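Long-range contacts in phosphonate monoester hydrolase (Ruegeria pomeroyi, PDB 4UPK), which belongs to the sulfatase family within the alkaline phosphatase clan, with a mixed beta sheet packed between helices at its centre: residues A[39-44]-A[342-347]; A[126-131]-A[159-164]; A[215-220]-A[235-240]. One frame throughout, in Å; residues are numbered along the deposited sequence.

Contact 1 of 3, residues A[39-44]-A[342-347]; sequences IIIDQL and IVVTAD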
loop_
_atom_site.group_PDB
_atom_site.type_symbol
_atom_site.label_atom_id
_atom_site.label_comp_id
_atom_site.label_asym_id
_atom_site.label_seq_id
_atom_site.Cartn_x
_atom_site.Cartn_y
_atom_site.Cartn_z
ATOM N N ILE A 39 -1.507 31.380 7.951
ATOM C CA ILE A 39 -0.896 31.633 9.261
ATOM C C ILE A 39 -1.851 31.175 10.353
ATOM O O ILE A 39 -3.027 31.556 10.341
ATOM C CB ILE A 39 -0.411 33.108 9.530
ATOM C CG1 ILE A 39 0.499 33.634 8.420
ATOM C CG2 ILE A 39 0.279 33.245 10.944
ATOM C CD1 ILE A 39 0.808 35.153 8.556
ATOM N N ILE A 40 -1.305 30.405 11.320
ATOM C CA ILE A 40 -2.000 29.921 12.500
ATOM C C ILE A 40 -1.196 30.335 13.735
ATOM O O ILE A 40 -0.036 29.924 13.904
ATOM C CB ILE A 40 -2.321 28.376 12.474
ATOM C CG1 ILE A 40 -3.202 27.998 11.261
ATOM C CG2 ILE A 40 -2.971 27.922 13.814
ATOM C CD1 ILE A 40 -3.473 26.525 11.093
ATOM N N ILE A 41 -1.821 31.165 14.580
ATOM C CA ILE A 41 -1.251 31.626 15.841
ATOM C C ILE A 41 -1.817 30.637 16.876
ATOM O O ILE A 41 -3.010 30.376 16.865
ATOM C CB ILE A 41 -1.643 33.113 16.160
ATOM C CG1 ILE A 41 -1.166 34.084 15.064
ATOM C CG2 ILE A 41 -1.105 33.566 17.537
ATOM C CD1 ILE A 41 -1.890 35.473 15.080
ATOM N N ASP A 42 -0.964 30.049 17.718
ATOM C CA ASP A 42 -1.421 29.131 18.749
ATOM C C ASP A 42 -1.906 29.958 19.971
ATOM O O ASP A 42 -1.228 30.916 20.400
ATOM C CB ASP A 42 -0.281 28.184 19.166
ATOM C CG ASP A 42 -0.689 26.777 19.564
ATOM O OD1 ASP A 42 -1.347 26.626 20.611
ATOM O OD2 ASP A 42 -0.293 25.815 18.859
ATOM N N GLN A 43 -3.107 29.599 20.486
ATOM C CA GLN A 43 -3.740 30.097 21.714
ATOM C C GLN A 43 -4.207 31.548 21.780
ATOM O O GLN A 43 -4.528 31.995 22.875
ATOM C CB GLN A 43 -2.901 29.698 22.950
ATOM C CG GLN A 43 -3.655 28.894 23.988
ATOM C CD GLN A 43 -2.794 27.896 24.734
ATOM O OE1 GLN A 43 -2.435 28.091 25.892
ATOM N NE2 GLN A 43 -2.464 26.784 24.102
ATOM N N LEU A 44 -4.293 32.277 20.643
ATOM C CA LEU A 44 -4.783 33.668 20.625
ATOM C C LEU A 44 -6.325 33.761 20.730
ATOM O O LEU A 44 -7.037 33.220 19.879
ATOM C CB LEU A 44 -4.227 34.492 19.435
ATOM C CG LEU A 44 -4.478 36.039 19.450
ATOM C CD1 LEU A 44 -3.776 36.727 20.598
ATOM C CD2 LEU A 44 -4.105 36.686 18.121
ATOM N N ILE A 342 -4.776 35.032 1.776
ATOM C CA ILE A 342 -4.222 35.134 3.121
ATOM C C ILE A 342 -5.252 34.632 4.105
ATOM O O ILE A 342 -6.390 35.111 4.107
ATOM C CB ILE A 342 -3.674 36.557 3.481
ATOM C CG1 ILE A 342 -2.583 37.020 2.466
ATOM C CG2 ILE A 342 -3.143 36.593 4.934
ATOM C CD1 ILE A 342 -2.161 38.514 2.561
ATOM N N VAL A 343 -4.868 33.627 4.901
ATOM C CA VAL A 343 -5.733 33.060 5.926
ATOM C C VAL A 343 -5.010 33.201 7.268
ATOM O O VAL A 343 -3.924 32.643 7.464
ATOM C CB VAL A 343 -6.204 31.594 5.680
ATOM C CG1 VAL A 343 -7.219 31.171 6.744
ATOM C CG2 VAL A 343 -6.783 31.394 4.282
ATOM N N VAL A 344 -5.609 33.978 8.177
ATOM C CA VAL A 344 -5.058 34.179 9.513
ATOM C C VAL A 344 -6.113 33.741 10.523
ATOM O O VAL A 344 -7.255 34.210 10.483
ATOM C CB VAL A 344 -4.497 35.604 9.797
ATOM C CG1 VAL A 344 -3.826 35.669 11.178
ATOM C CG2 VAL A 344 -3.507 36.031 8.717
ATOM N N THR A 345 -5.715 32.833 11.422
ATOM C CA THR A 345 -6.575 32.307 12.471
ATOM C C THR A 345 -5.736 31.862 13.688
ATOM O O THR A 345 -4.511 31.931 13.664
ATOM C CB THR A 345 -7.429 31.115 11.886
ATOM O OG1 THR A 345 -8.518 30.825 12.768
ATOM C CG2 THR A 345 -6.599 29.852 11.601
ATOM N N ALA A 346 -6.422 31.377 14.734
ATOM C CA ALA A 346 -5.844 30.702 15.885
ATOM C C ALA A 346 -6.451 29.297 15.890
ATOM O O ALA A 346 -7.573 29.117 15.412
ATOM C CB ALA A 346 -6.152 31.434 17.179
ATOM N N ASP A 347 -5.700 28.306 16.381
ATOM C CA ASP A 347 -6.129 26.909 16.463
ATOM C C ASP A 347 -7.244 26.688 17.514
ATOM O O ASP A 347 -8.219 25.993 17.252
ATOM C CB ASP A 347 -4.909 26.034 16.754
ATOM C CG ASP A 347 -5.211 24.569 16.734
ATOM O OD1 ASP A 347 -5.160 23.975 15.646
ATOM O OD2 ASP A 347 -5.478 24.012 17.808
#
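Ile39 N donates to Val343 O at 2.8 Å, and from there strands 35-41 and 340-346 run as parallel neighbours in the central sheet. The carbonyl of Ile39 answers by accepting Thr345 N at 3.2 Å, with the CA-H of Val344 pointing to the same oxygen, while Ile39 CB sits against Val344 CG2 on one face. Ile40 turns to the other face and lies side by side with Thr345, Ile40 CG1 being 3.9 Å from Thr345 CG2. The second branch of Ile40, CG2, stands anti to the backbone N and touches Asp347 CB at 4.0 Å. Thr345 turns its methyl to Ile40, while its OG1, anti to the backbone N, bonds Pro371 O. Ile41 returns to the face of Val344 and Ala346; its N donates to Thr345 O at 2.9 Å, and its O receives a weak bond from Asp347 N at 3.4 Å. Beyond the strand, Leu44 folds back so that its O lies 3.4 Å from Ala346 CB, and helix 303-333 packs on Ile41 and Leu44. The pairing thus rests mainly on backbone hydrogen bonds with mostly apolar side chains. Where the strands end the chemistry changes: Arg86 forms salt bridges with Asp347 OD1 through NE and with Asp42 OD2 through NH2, so that one guanidinium joins the ends of the two segments.

Contact 2 of 3, residues A[126-131]-A[159-164]; sequences LLFGYT and EVTEMR
Val160 lies over one face of the Phe128 ring in a CH-pi contact, its CB 4.0 Å from the ring centroid and offset toward the rim atoms CE1 and CZ. The CG2 branch of Val160 points instead to Leu126 CB, 3.8 Å away. In the backbone, Leu127 O accepts two amides in succession, Val160 N at 2.9 Å and Thr161 N at 3.3 Å. This double grip marks a beta bulge between parallel strands 125-127 and 158-162, and it shifts the register by one residue. Pairing resumes where Gly129 N donates to Thr161 O at 3.0 Å and Gly129 O accepts Met163 N. At the phi 132° and psi -119° of Gly129, a side chain would collide with the carbonyl oxygen of Phe128. Tyr130 follows with CG between its own N and carbonyl carbon (chi1 57°), and Met163 O approaches the ring edge near its plane, 3.0 Å from CD1. Tyr130 CB packs on Arg164 CG, while its OH reaches out to Asp42. Further out, Arg164 NH2 binds the syn lone pair of Glu159 OE2 at 3.1 Å, and Arg164 N donates to Glu162 OE2, also at 3.1 Å, on the anti side. Ser168 N donates to that same Glu162 oxygen, whose charge link to Arg164 NE is long. Helix 213-224 backs the apolar side through Phe221, whose ring meets Phe128 edge-to-face. A bulge flanked by the Val160-Phe128 packing is thus joined to a polar network in which Glu159 is held on OE2 by the guanidinium of Arg164 and on OE1 by His158 of the second subunit, coupling this strand pair to the subunit interface.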
loop_
_atom_site.group_PDB
_atom_site.type_symbol
_atom_site.label_atom_id
_atom_site.label_comp_id
_atom_site.label_asym_id
_atom_site.label_seq_id
_atom_site.Cartn_x
_atom_site.Cartn_y
_atom_site.Cartn_z
ATOM N N LEU A 126 4.835 24.367 1.881
ATOM C CA LEU A 126 6.009 24.740 2.678
ATOM C C LEU A 126 5.625 24.951 4.126
ATOM O O LEU A 126 4.714 25.738 4.411
ATOM C CB LEU A 126 6.685 25.987 2.102
ATOM C CG LEU A 126 7.023 25.943 0.598
ATOM C CD1 LEU A 126 7.318 27.319 0.066
ATOM C CD2 LEU A 126 8.153 24.976 0.303
ATOM N N LEU A 127 6.302 24.234 5.044
ATOM C CA LEU A 127 6.037 24.346 6.471
ATOM C C LEU A 127 7.080 25.104 7.255
ATOM O O LEU A 127 8.252 24.727 7.292
ATOM C CB LEU A 127 5.737 22.971 7.118
ATOM C CG LEU A 127 5.458 22.932 8.626
ATOM C CD1 LEU A 127 4.084 23.566 8.960
ATOM C CD2 LEU A 127 5.506 21.499 9.136
ATOM N N PHE A 128 6.620 26.163 7.937
ATOM C CA PHE A 128 7.437 26.982 8.831
ATOM C C PHE A 128 6.814 26.848 10.205
ATOM O O PHE A 128 5.844 27.550 10.516
ATOM C CB PHE A 128 7.460 28.437 8.365
ATOM C CG PHE A 128 8.181 28.625 7.065
ATOM C CD1 PHE A 128 9.549 28.874 7.042
ATOM C CD2 PHE A 128 7.492 28.576 5.857
ATOM C CE1 PHE A 128 10.220 29.054 5.834
ATOM C CE2 PHE A 128 8.160 28.756 4.647
ATOM C CZ PHE A 128 9.523 28.999 4.644
ATOM N N GLY A 129 7.303 25.863 10.956
ATOM C CA GLY A 129 6.784 25.562 12.274
ATOM C C GLY A 129 6.483 24.112 12.573
ATOM O O GLY A 129 7.396 23.293 12.623
ATOM N N TYR A 130 5.212 23.806 12.878
ATOM C CA TYR A 130 4.717 22.478 13.310
ATOM C C TYR A 130 3.275 22.220 12.870
ATOM O O TYR A 130 2.547 23.170 12.607
ATOM C CB TYR A 130 4.775 22.378 14.852
ATOM C CG TYR A 130 3.986 23.476 15.542
ATOM C CD1 TYR A 130 4.531 24.744 15.724
ATOM C CD2 TYR A 130 2.687 23.249 16.007
ATOM C CE1 TYR A 130 3.821 25.754 16.369
ATOM C CE2 TYR A 130 1.955 24.263 16.614
ATOM C CZ TYR A 130 2.528 25.522 16.783
ATOM O OH TYR A 130 1.844 26.559 17.357
ATOM N N THR A 131 2.850 20.937 12.869
ATOM C CA THR A 131 1.462 20.487 12.557
ATOM C C THR A 131 0.876 19.702 13.736
ATOM O O THR A 131 -0.341 19.552 13.818
ATOM C CB THR A 131 1.365 19.656 11.250
ATOM O OG1 THR A 131 2.267 18.561 11.322
ATOM C CG2 THR A 131 1.638 20.468 10.011
ATOM N N GLU A 159 8.719 20.406 5.111
ATOM C CA GLU A 159 9.252 21.208 6.193
ATOM C C GLU A 159 10.487 22.001 5.767
ATOM O O GLU A 159 11.477 21.412 5.352
ATOM C CB GLU A 159 9.542 20.317 7.399
ATOM C CG GLU A 159 9.746 21.077 8.686
ATOM C CD GLU A 159 10.170 20.155 9.802
ATOM O OE1 GLU A 159 11.310 19.646 9.740
ATOM O OE2 GLU A 159 9.371 19.944 10.743
ATOM N N VAL A 160 10.395 23.338 5.855
ATOM C CA VAL A 160 11.471 24.282 5.561
ATOM C C VAL A 160 12.222 24.596 6.882
ATOM O O VAL A 160 13.450 24.517 6.919
ATOM C CB VAL A 160 10.966 25.557 4.834
ATOM C CG1 VAL A 160 12.144 26.364 4.292
ATOM C CG2 VAL A 160 10.004 25.203 3.700
ATOM N N THR A 161 11.469 24.913 7.961
ATOM C CA THR A 161 11.982 25.190 9.293
ATOM C C THR A 161 11.157 24.415 10.299
ATOM O O THR A 161 9.934 24.594 10.362
ATOM C CB THR A 161 11.956 26.691 9.604
ATOM O OG1 THR A 161 12.684 27.391 8.603
ATOM C CG2 THR A 161 12.543 27.026 11.020
ATOM N N GLU A 162 11.842 23.578 11.109
ATOM C CA GLU A 162 11.251 22.811 12.197
ATOM C C GLU A 162 11.163 23.747 13.405
ATOM O O GLU A 162 12.171 24.311 13.837
ATOM C CB GLU A 162 12.116 21.570 12.529
ATOM C CG GLU A 162 11.639 20.759 13.736
ATOM C CD GLU A 162 12.201 21.179 15.083
ATOM O OE1 GLU A 162 13.445 21.220 15.220
ATOM O OE2 GLU A 162 11.400 21.478 16.001
ATOM N N MET A 163 9.968 23.881 13.964
ATOM C CA MET A 163 9.746 24.734 15.121
ATOM C C MET A 163 8.560 24.231 15.940
ATOM O O MET A 163 7.503 24.866 16.007
ATOM C CB MET A 163 9.638 26.219 14.733
ATOM C CG MET A 163 9.593 27.177 15.928
ATOM S SD MET A 163 11.057 28.230 16.168
ATOM C CE MET A 163 11.333 28.673 14.687
ATOM N N ARG A 164 8.773 23.073 16.574
ATOM C CA ARG A 164 7.829 22.458 17.487
ATOM C C ARG A 164 8.331 22.805 18.894
ATOM O O ARG A 164 9.537 22.743 19.141
ATOM C CB ARG A 164 7.798 20.929 17.294
ATOM C CG ARG A 164 7.751 20.486 15.852
ATOM C CD ARG A 164 8.290 19.079 15.720
ATOM N NE ARG A 164 8.937 18.897 14.425
ATOM C CZ ARG A 164 9.385 17.736 13.969
ATOM N NH1 ARG A 164 9.248 16.633 14.694
ATOM N NH2 ARG A 164 9.975 17.666 12.786
HETATM O O HOH W 1 7.627 20.784 12.370
#

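Contact 3 of 3, residues A[215-220]-A[235-240]; sequences AFLTDQ and AHLTYI
Leu217 and Thr218 on helix 213-224 pack against Leu237, Thr238 and Tyr239 on strand 234-239 in a buried helix-on-sheet contact of an alpha/beta fold. The helix belongs to the crossover that connects strand 158-162 to strand 234-239, parallel strands with strand 125-127 lying between them. Its direction is accordingly almost opposite to that of the strand, 170° between the short segments, and the two axes approach to 9.4 Å. Leu217 carries the apolar part. With CG anti to the backbone N (chi1 -171°), it extends toward the sheet, and the Leu217 and Leu237 side chains run antiparallel to each other, Leu217 CG being 3.8 Å from Leu237 CD1. The CD2 branch of Leu217 presses on the strand backbone, 3.1 Å from Thr238 O, a tight approach of a methyl to a carbonyl oxygen, and is also near Tyr239 CD1 at 4.4 Å. Met163 and Thr161 add further contacts to Leu217. Thr238 points its side chain away from the helix, and OG1 is held by Tyr130 N and Phe128 O of segment 126-131 in the same chain. At the next helix residue, Thr218, the contact becomes polar. The side chains of Thr218 and Tyr239 cross at about a right angle, and the phenol hydroxyl is the donor to the threonine. Thr218 OG1 is also bonded to Thr214 O, one turn earlier in the helix, so two bonds fix its position, while Ile324 of helix 303-333 packs on Tyr239. Thr218 OG1 lies in the plane of the tyrosine ring at its edge, 2.9 Å from Tyr239 OH and 3.3 Å from Tyr239 CE1.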
loop_
_atom_site.group_PDB
_atom_site.type_symbol
_atom_site.label_atom_id
_atom_site.label_comp_id
_atom_site.label_asym_id
_atom_site.label_seq_id
_atom_site.Cartn_x
_atom_site.Cartn_y
_atom_site.Cartn_z
ATOM N N ALA A 215 10.559 35.968 16.517
ATOM C CA ALA A 215 11.460 36.682 15.599
ATOM C C ALA A 215 12.205 35.702 14.696
ATOM O O ALA A 215 12.267 35.902 13.484
ATOM C CB ALA A 215 12.460 37.529 16.383
ATOM N N PHE A 216 12.765 34.647 15.301
ATOM C CA PHE A 216 13.523 33.611 14.605
ATOM C C PHE A 216 12.705 32.919 13.515
ATOM O O PHE A 216 13.226 32.758 12.402
ATOM C CB PHE A 216 14.148 32.613 15.604
ATOM C CG PHE A 216 14.873 31.474 14.946
ATOM C CD1 PHE A 216 16.189 31.622 14.519
ATOM C CD2 PHE A 216 14.214 30.274 14.670
ATOM C CE1 PHE A 216 16.844 30.584 13.842
ATOM C CE2 PHE A 216 14.866 29.243 13.990
ATOM C CZ PHE A 216 16.182 29.395 13.596
ATOM N N LEU A 217 11.448 32.516 13.815
ATOM C CA LEU A 217 10.585 31.837 12.824
ATOM C C LEU A 217 10.258 32.744 11.640
ATOM O O LEU A 217 10.344 32.307 10.499
ATOM C CB LEU A 217 9.300 31.264 13.464
ATOM C CG LEU A 217 8.430 30.349 12.599
ATOM C CD1 LEU A 217 9.194 29.109 12.085
ATOM C CD2 LEU A 217 7.231 29.927 13.340
ATOM N N THR A 218 9.960 34.021 11.921
ATOM C CA THR A 218 9.697 35.077 10.939
ATOM C C THR A 218 10.940 35.281 10.068
ATOM O O THR A 218 10.815 35.412 8.843
ATOM C CB THR A 218 9.282 36.386 11.638
ATOM O OG1 THR A 218 8.291 36.076 12.619
ATOM C CG2 THR A 218 8.746 37.424 10.651
ATOM N N ASP A 219 12.132 35.304 10.700
ATOM C CA ASP A 219 13.403 35.421 9.991
ATOM C C ASP A 219 13.624 34.237 9.041
ATOM O O ASP A 219 14.045 34.457 7.917
ATOM C CB ASP A 219 14.578 35.564 10.975
ATOM C CG ASP A 219 14.664 36.891 11.716
ATOM O OD1 ASP A 219 13.952 37.848 11.325
ATOM O OD2 ASP A 219 15.396 36.956 12.702
ATOM N N GLN A 220 13.276 33.013 9.461
ATOM C CA GLN A 220 13.382 31.793 8.644
ATOM C C GLN A 220 12.446 31.823 7.431
ATOM O O GLN A 220 12.859 31.439 6.335
ATOM C CB GLN A 220 13.211 30.518 9.485
ATOM C CG GLN A 220 14.325 30.273 10.529
ATOM C CD GLN A 220 15.702 30.724 10.115
ATOM O OE1 GLN A 220 16.201 31.770 10.551
ATOM N NE2 GLN A 220 16.340 29.963 9.250
ATOM N N ALA A 235 2.583 28.487 1.643
ATOM C CA ALA A 235 3.396 28.582 2.851
ATOM C C ALA A 235 2.494 28.543 4.059
ATOM O O ALA A 235 1.477 29.261 4.121
ATOM C CB ALA A 235 4.227 29.860 2.851
ATOM N N HIS A 236 2.864 27.666 5.009
ATOM C CA HIS A 236 2.155 27.456 6.261
ATOM C C HIS A 236 3.082 27.870 7.399
ATOM O O HIS A 236 4.093 27.218 7.647
ATOM C CB HIS A 236 1.645 25.994 6.399
ATOM C CG HIS A 236 0.709 25.791 7.550
ATOM N ND1 HIS A 236 -0.099 26.820 8.023
ATOM C CD2 HIS A 236 0.445 24.672 8.267
ATOM C CE1 HIS A 236 -0.820 26.296 8.994
ATOM N NE2 HIS A 236 -0.518 25.013 9.189
ATOM N N LEU A 237 2.751 28.985 8.064
ATOM C CA LEU A 237 3.558 29.587 9.127
ATOM C C LEU A 237 2.767 29.559 10.455
ATOM O O LEU A 237 1.629 30.032 10.525
ATOM C CB LEU A 237 4.000 30.999 8.676
ATOM C CG LEU A 237 4.714 31.963 9.642
ATOM C CD1 LEU A 237 6.177 31.599 9.841
ATOM C CD2 LEU A 237 4.640 33.381 9.102
ATOM N N THR A 238 3.372 28.917 11.480
ATOM C CA THR A 238 2.772 28.610 12.775
ATOM C C THR A 238 3.542 29.158 13.980
ATOM O O THR A 238 4.584 28.620 14.378
ATOM C CB THR A 238 2.574 27.082 12.892
ATOM O OG1 THR A 238 3.858 26.468 12.818
ATOM C CG2 THR A 238 1.650 26.499 11.805
ATOM N N TYR A 239 2.990 30.208 14.581
ATOM C CA TYR A 239 3.540 30.848 15.766
ATOM C C TYR A 239 2.943 30.211 17.001
ATOM O O TYR A 239 1.724 30.187 17.149
ATOM C CB TYR A 239 3.209 32.351 15.780
ATOM C CG TYR A 239 3.843 33.142 14.661
ATOM C CD1 TYR A 239 5.177 33.527 14.728
ATOM C CD2 TYR A 239 3.092 33.558 13.558
ATOM C CE1 TYR A 239 5.762 34.290 13.720
ATOM C CE2 TYR A 239 3.662 34.333 12.547
ATOM C CZ TYR A 239 5.002 34.701 12.637
ATOM O OH TYR A 239 5.598 35.485 11.683
ATOM N N ILE A 240 3.803 29.707 17.881
ATOM C CA ILE A 240 3.423 29.108 19.146
ATOM C C ILE A 240 2.908 30.159 20.111
ATOM O O ILE A 240 1.896 29.941 20.758
ATOM C CB ILE A 240 4.571 28.220 19.744
ATOM C CG1 ILE A 240 4.082 27.380 20.962
ATOM C CG2 ILE A 240 5.848 29.009 20.058
ATOM C CD1 ILE A 240 2.948 26.342 20.589
#

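All three contacts belong to one mixed sheet and its helical cover. Strand 35-41 of contact 1 lies between strands 340-346 and 234-239; the latter, from contact 3, in turn neighbours strand 125-127 of contact 2. Centres of contacts 2 and 3 are about 8 Å apart, those of 1 and 3 about 12 Å, and those of 1 and 2 about 15 Å. Along the chain, contact 2 closes before contact 3 opens, and both fall within the long excursion spanned by contact 1. The sheet is thus assembled from distant pieces of sequence, and probable hydrogen bonds of Leu126 O with His236 N and of Asp42 N with Tyr239 O tie contact 3 to both others.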